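Local coordinates for VOC domain-containing protein (PDB 3L7T) that binds zinc as a member of the glyoxalase/dioxygenase (VOC) superfamily and may act as a lactoylglutathione lyase, at the interface of chains A and B. Sequence-based numbering; all coordinates share one arbitrary frame. Chains: chain A/B, Putative uncharacterized protein.

Contact 1: the interface of chains A and B. Residues chain A 84-86, 131, 133; chain B 8-10, 55.
Strand 81-88 of chain A runs antiparallel to strand 5-12 of chain B, pairing A:His84 with B:Ala10, A:Leu85 with B:Val9 and A:Ala86 with B:His8, while A:Glu131 and A:His133 of strand 129-133 reach toward the same histidine and B:Glu55 comes from strand 52-58. Two backbone bonds document the register: B:Ala10 N to A:His84 O, 3.0 Å, and A:Ala86 N to B:His8 O, 2.9 Å. A third, from B:His8 N to A:Ala86 O, is weak. On one side of the paired strands, A:Leu85 CD1 packs on B:Val9 CG2 at 3.8 Å. The histidines project to the other side. In both, CG stands between the backbone N and the carbonyl carbon (chi1 66° in B:His8), which raises the rings over the strand pair and brings their tips together. A:His84 NE2 and B:His8 NE2, 3.3 Å apart with 152° at H, form by geometry a hydrogen bond of undecided direction. With A:Glu131 OE1 and B:Glu55 OE1 5.5 Å apart across this pair, the histidines more probably meet as co-ligands of zinc. The ring planes stand 79° apart, edge to face. Methyl groups support each ring from its partner chain: B:Ala10 CB lies over a face of the A:His84 ring, 3.8 Å from its centroid, and A:Ala86 CB lies against one face of B:His8, modelled too tightly for its distance to count. Above the opposite face of B:His8, over the ring centre, sits B:Glu55 OE2. His8 and Glu55 bind zinc in this structure, and His84 and Glu131 are also zinc-binding residues; their convergence from the other chain indicates a shared site, as in glyoxalase I. B:Glu55 OE1 turns toward the A:His84 tip, 4.3 Å from NE2. A:Glu131 approaches B:His8 at about a right angle; its OE2 lies in plane at the edges of both the A:His133 and B:His8 rings, while OE1 is 3.3 Å from B:His8 NE2.

Contact 2: the interface of chains A and B. Residues chain A 12-14, 69-70, 126; chain B 78-80.
B:Cys80, at the end of the loop that leads into strand 81-88, inserts among A:Ile12, A:Ser14, A:Pro69, A:Pro70 and A:Asp126, a surface made by the end of strand 5-12 and three loop segments of chain A. The polar evidence across the contact is chiefly backbone: B:Cys80 N donates to A:Pro70 O at 3.0 Å, nearly straight with 174° at H. The carbonyl also lies beside the thiol SG, but that bond is weak. Packing around the sulfur accounts for much of the rest. With SG anti to the carbonyl carbon (chi1 -73°), the sulfur is directed at A:Ser14 CB, with the A:Pro69 ring and the A:Asp126 carboxylate on its two flanks. SG touches the proline ring at A:Pro69 CG, 3.6 Å, and the carboxylate carbon A:Asp126 CG, 3.7 Å. A second apolar group lies toward B:Glu78, where the tip of A:Ile12, CD1, meets CB of the glutamate at 3.5 Å, the two side chains crossing at about a right angle. Separately, A:Pro70 CD rests 4.0 Å from B:Ala79 CA. Second-shell bonds within chain A fix the carboxylate that borders the sulfur. A:Ser14 grips it twice: its hydroxyl OG gives to A:Asp126 OD1 at 2.6 Å, on the syn side and close to the carboxylate plane, whereas its backbone N meets A:Asp126 OD2 at 2.9 Å from 51° out of that plane. Such a double hold should restrict rotation of the carboxylate. Together these contacts seat the B:Cys80 loop against a surface of the other subunit, which probably helps to hold the two chains together.

Contact 1: the interface of chains A and B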
loop_
_atom_site.group_PDB
_atom_site.type_symbol
_atom_site.label_atom_id
_atom_site.label_comp_id
_atom_site.label_asym_id
_atom_site.label_seq_id
_atom_site.Cartn_x
_atom_site.Cartn_y
_atom_site.Cartn_z
ATOM N N HIS A 84 4.817 -2.933 -0.740
ATOM C CA HIS A 84 4.410 -3.484 -2.024
ATOM C C HIS A 84 2.970 -3.976 -1.969
ATOM O O HIS A 84 2.325 -3.939 -0.920
ATOM C CB HIS A 84 5.375 -4.574 -2.518
ATOM C CG HIS A 84 5.237 -5.894 -1.819
ATOM N ND1 HIS A 84 6.186 -6.376 -0.943
ATOM C CD2 HIS A 84 4.305 -6.872 -1.935
ATOM C CE1 HIS A 84 5.820 -7.573 -0.515
ATOM N NE2 HIS A 84 4.661 -7.877 -1.072
ATOM N N LEU A 85 2.451 -4.338 -3.128
ATOM C CA LEU A 85 1.055 -4.666 -3.291
ATOM C C LEU A 85 1.008 -5.905 -4.144
ATOM O O LEU A 85 1.721 -6.017 -5.145
ATOM C CB LEU A 85 0.351 -3.484 -4.000
ATOM C CG LEU A 85 -1.089 -3.573 -4.452
ATOM C CD1 LEU A 85 -1.958 -3.823 -3.267
ATOM C CD2 LEU A 85 -1.482 -2.237 -5.103
ATOM N N ALA A 86 0.177 -6.864 -3.744
ATOM C CA ALA A 86 0.092 -8.117 -4.462
ATOM C C ALA A 86 -1.319 -8.310 -4.949
ATOM O O ALA A 86 -2.261 -7.940 -4.247
ATOM C CB ALA A 86 0.467 -9.284 -3.521
ATOM N N GLU A 131 3.019 -7.752 -7.253
ATOM C CA GLU A 131 3.225 -9.188 -7.145
ATOM C C GLU A 131 1.990 -9.877 -7.671
ATOM O O GLU A 131 0.880 -9.365 -7.470
ATOM C CB GLU A 131 3.477 -9.537 -5.674
ATOM C CG GLU A 131 3.783 -10.966 -5.391
ATOM C CD GLU A 131 3.708 -11.297 -3.895
ATOM O OE1 GLU A 131 4.025 -10.437 -3.041
ATOM O OE2 GLU A 131 3.311 -12.433 -3.577
ATOM N N HIS A 133 -0.058 -13.459 -7.489
ATOM C CA HIS A 133 -0.075 -14.487 -6.436
ATOM C C HIS A 133 -1.286 -15.385 -6.628
ATOM O O HIS A 133 -2.376 -14.899 -6.942
ATOM C CB HIS A 133 -0.105 -13.827 -5.052
ATOM C CG HIS A 133 0.418 -14.696 -3.948
ATOM N ND1 HIS A 133 -0.220 -15.845 -3.536
ATOM C CD2 HIS A 133 1.503 -14.562 -3.144
ATOM C CE1 HIS A 133 0.441 -16.378 -2.521
ATOM N NE2 HIS A 133 1.503 -15.632 -2.280
ATOM N N HIS B 8 -2.676 -9.097 -0.971
ATOM C CA HIS B 8 -2.195 -8.530 0.275
ATOM C C HIS B 8 -1.460 -7.230 0.001
ATOM O O HIS B 8 -1.128 -6.930 -1.135
ATOM C CB HIS B 8 -1.265 -9.502 1.032
ATOM C CG HIS B 8 0.033 -9.789 0.330
ATOM N ND1 HIS B 8 0.202 -10.867 -0.510
ATOM C CD2 HIS B 8 1.228 -9.158 0.373
ATOM C CE1 HIS B 8 1.433 -10.866 -0.988
ATOM N NE2 HIS B 8 2.073 -9.836 -0.478
ATOM N N VAL B 9 -1.316 -6.443 1.050
ATOM C CA VAL B 9 -0.553 -5.203 1.033
ATOM C C VAL B 9 0.518 -5.353 2.108
ATOM O O VAL B 9 0.243 -5.802 3.230
ATOM C CB VAL B 9 -1.436 -4.038 1.441
ATOM C CG1 VAL B 9 -0.620 -2.731 1.568
ATOM C CG2 VAL B 9 -2.566 -3.849 0.441
ATOM N N ALA B 10 1.756 -5.031 1.764
ATOM C CA ALA B 10 2.826 -5.153 2.730
ATOM C C ALA B 10 3.316 -3.794 3.195
ATOM O O ALA B 10 3.218 -2.779 2.464
ATOM C CB ALA B 10 3.983 -6.011 2.166
ATOM N N GLU B 55 0.615 -7.570 5.454
ATOM C CA GLU B 55 1.862 -8.168 5.884
ATOM C C GLU B 55 2.717 -7.073 6.470
ATOM O O GLU B 55 3.094 -6.108 5.782
ATOM C CB GLU B 55 2.629 -8.833 4.742
ATOM C CG GLU B 55 1.880 -9.810 3.893
ATOM C CD GLU B 55 2.793 -10.579 2.924
ATOM O OE1 GLU B 55 3.856 -10.058 2.492
ATOM O OE2 GLU B 55 2.425 -11.713 2.569
#

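Contact 2: the interface of chains A and B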
loop_
_atom_site.group_PDB
_atom_site.type_symbol
_atom_site.label_atom_id
_atom_site.label_comp_id
_atom_site.label_asym_id
_atom_site.label_seq_id
_atom_site.Cartn_x
_atom_site.Cartn_y
_atom_site.Cartn_z
ATOM N N ILE A 12 1.884 7.098 -5.347
ATOM C CA ILE A 12 2.410 8.275 -6.047
ATOM C C ILE A 12 3.270 7.824 -7.224
ATOM O O ILE A 12 4.070 6.916 -7.106
ATOM C CB ILE A 12 3.237 9.151 -5.084
ATOM C CG1 ILE A 12 2.272 9.807 -4.078
ATOM C CG2 ILE A 12 4.060 10.239 -5.876
ATOM C CD1 ILE A 12 2.900 10.670 -3.009
ATOM N N VAL A 13 3.156 8.524 -8.355
ATOM C CA VAL A 13 3.921 8.193 -9.555
ATOM C C VAL A 13 4.621 9.481 -10.021
ATOM O O VAL A 13 4.239 10.570 -9.593
ATOM C CB VAL A 13 3.036 7.626 -10.697
ATOM C CG1 VAL A 13 2.310 6.319 -10.247
ATOM C CG2 VAL A 13 2.030 8.673 -11.199
ATOM N N SER A 14 5.739 9.325 -10.715
ATOM C CA SER A 14 6.524 10.484 -11.141
ATOM C C SER A 14 5.948 11.082 -12.435
ATOM O O SER A 14 5.975 12.299 -12.623
ATOM C CB SER A 14 8.024 10.124 -11.295
ATOM O OG SER A 14 8.230 9.238 -12.403
ATOM N N PRO A 69 8.406 13.936 -7.814
ATOM C CA PRO A 69 8.571 13.478 -6.428
ATOM C C PRO A 69 9.875 12.697 -6.251
ATOM O O PRO A 69 10.418 12.190 -7.247
ATOM C CB PRO A 69 7.366 12.550 -6.215
ATOM C CG PRO A 69 7.007 12.073 -7.592
ATOM C CD PRO A 69 7.378 13.176 -8.551
ATOM N N PRO A 70 10.358 12.550 -4.999
ATOM C CA PRO A 70 11.571 11.746 -4.820
ATOM C C PRO A 70 11.384 10.312 -5.289
ATOM O O PRO A 70 10.237 9.829 -5.407
ATOM C CB PRO A 70 11.823 11.778 -3.314
ATOM C CG PRO A 70 10.923 12.827 -2.755
ATOM C CD PRO A 70 9.825 13.067 -3.730
ATOM N N ASP A 126 7.931 3.412 -11.680
ATOM C CA ASP A 126 8.702 4.058 -10.603
ATOM C C ASP A 126 9.307 3.047 -9.632
ATOM O O ASP A 126 9.805 3.422 -8.559
ATOM C CB ASP A 126 7.847 5.078 -9.868
ATOM C CG ASP A 126 7.509 6.282 -10.752
ATOM O OD1 ASP A 126 8.468 6.917 -11.228
ATOM O OD2 ASP A 126 6.324 6.501 -11.109
ATOM N N GLU B 78 6.052 13.509 -0.551
ATOM C CA GLU B 78 6.209 12.070 -0.396
ATOM C C GLU B 78 6.848 11.482 -1.641
ATOM O O GLU B 78 6.733 12.031 -2.754
ATOM C CB GLU B 78 4.854 11.402 -0.138
ATOM C CG GLU B 78 4.177 11.884 1.157
ATOM C CD GLU B 78 2.684 11.658 1.117
ATOM O OE1 GLU B 78 1.994 12.312 0.307
ATOM O OE2 GLU B 78 2.191 10.850 1.904
ATOM N N ALA B 79 7.539 10.368 -1.451
ATOM C CA ALA B 79 8.196 9.661 -2.548
ATOM C C ALA B 79 7.199 8.950 -3.453
ATOM O O ALA B 79 6.081 8.582 -3.010
ATOM C CB ALA B 79 9.213 8.641 -1.977
ATOM N N CYS B 80 7.680 8.573 -4.640
ATOM C CA CYS B 80 7.002 7.593 -5.467
ATOM C C CYS B 80 6.759 6.313 -4.661
ATOM O O CYS B 80 7.600 5.899 -3.855
ATOM C CB CYS B 80 7.852 7.228 -6.679
ATOM S SG CYS B 80 7.885 8.571 -7.925
#

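Contact 1 and contact 2 lie about 19 Å apart, measured between the centres of their C-alpha atoms. In contact 1, strand 81-88 of chain A pairs with strand 5-12 of chain B; the two-fold symmetry repeats each contact with the chains exchanged. Contact 2 lies at the end of the symmetry-related strand pair: the end of strand 5-12 of chain A and the loop preceding strand 81-88 of chain B. Bordering that twin pair, it may help set the strand register on which the shared zinc site depends. An interchain disulfide known at Cys67, close in sequence to A:Pro69, could reinforce association.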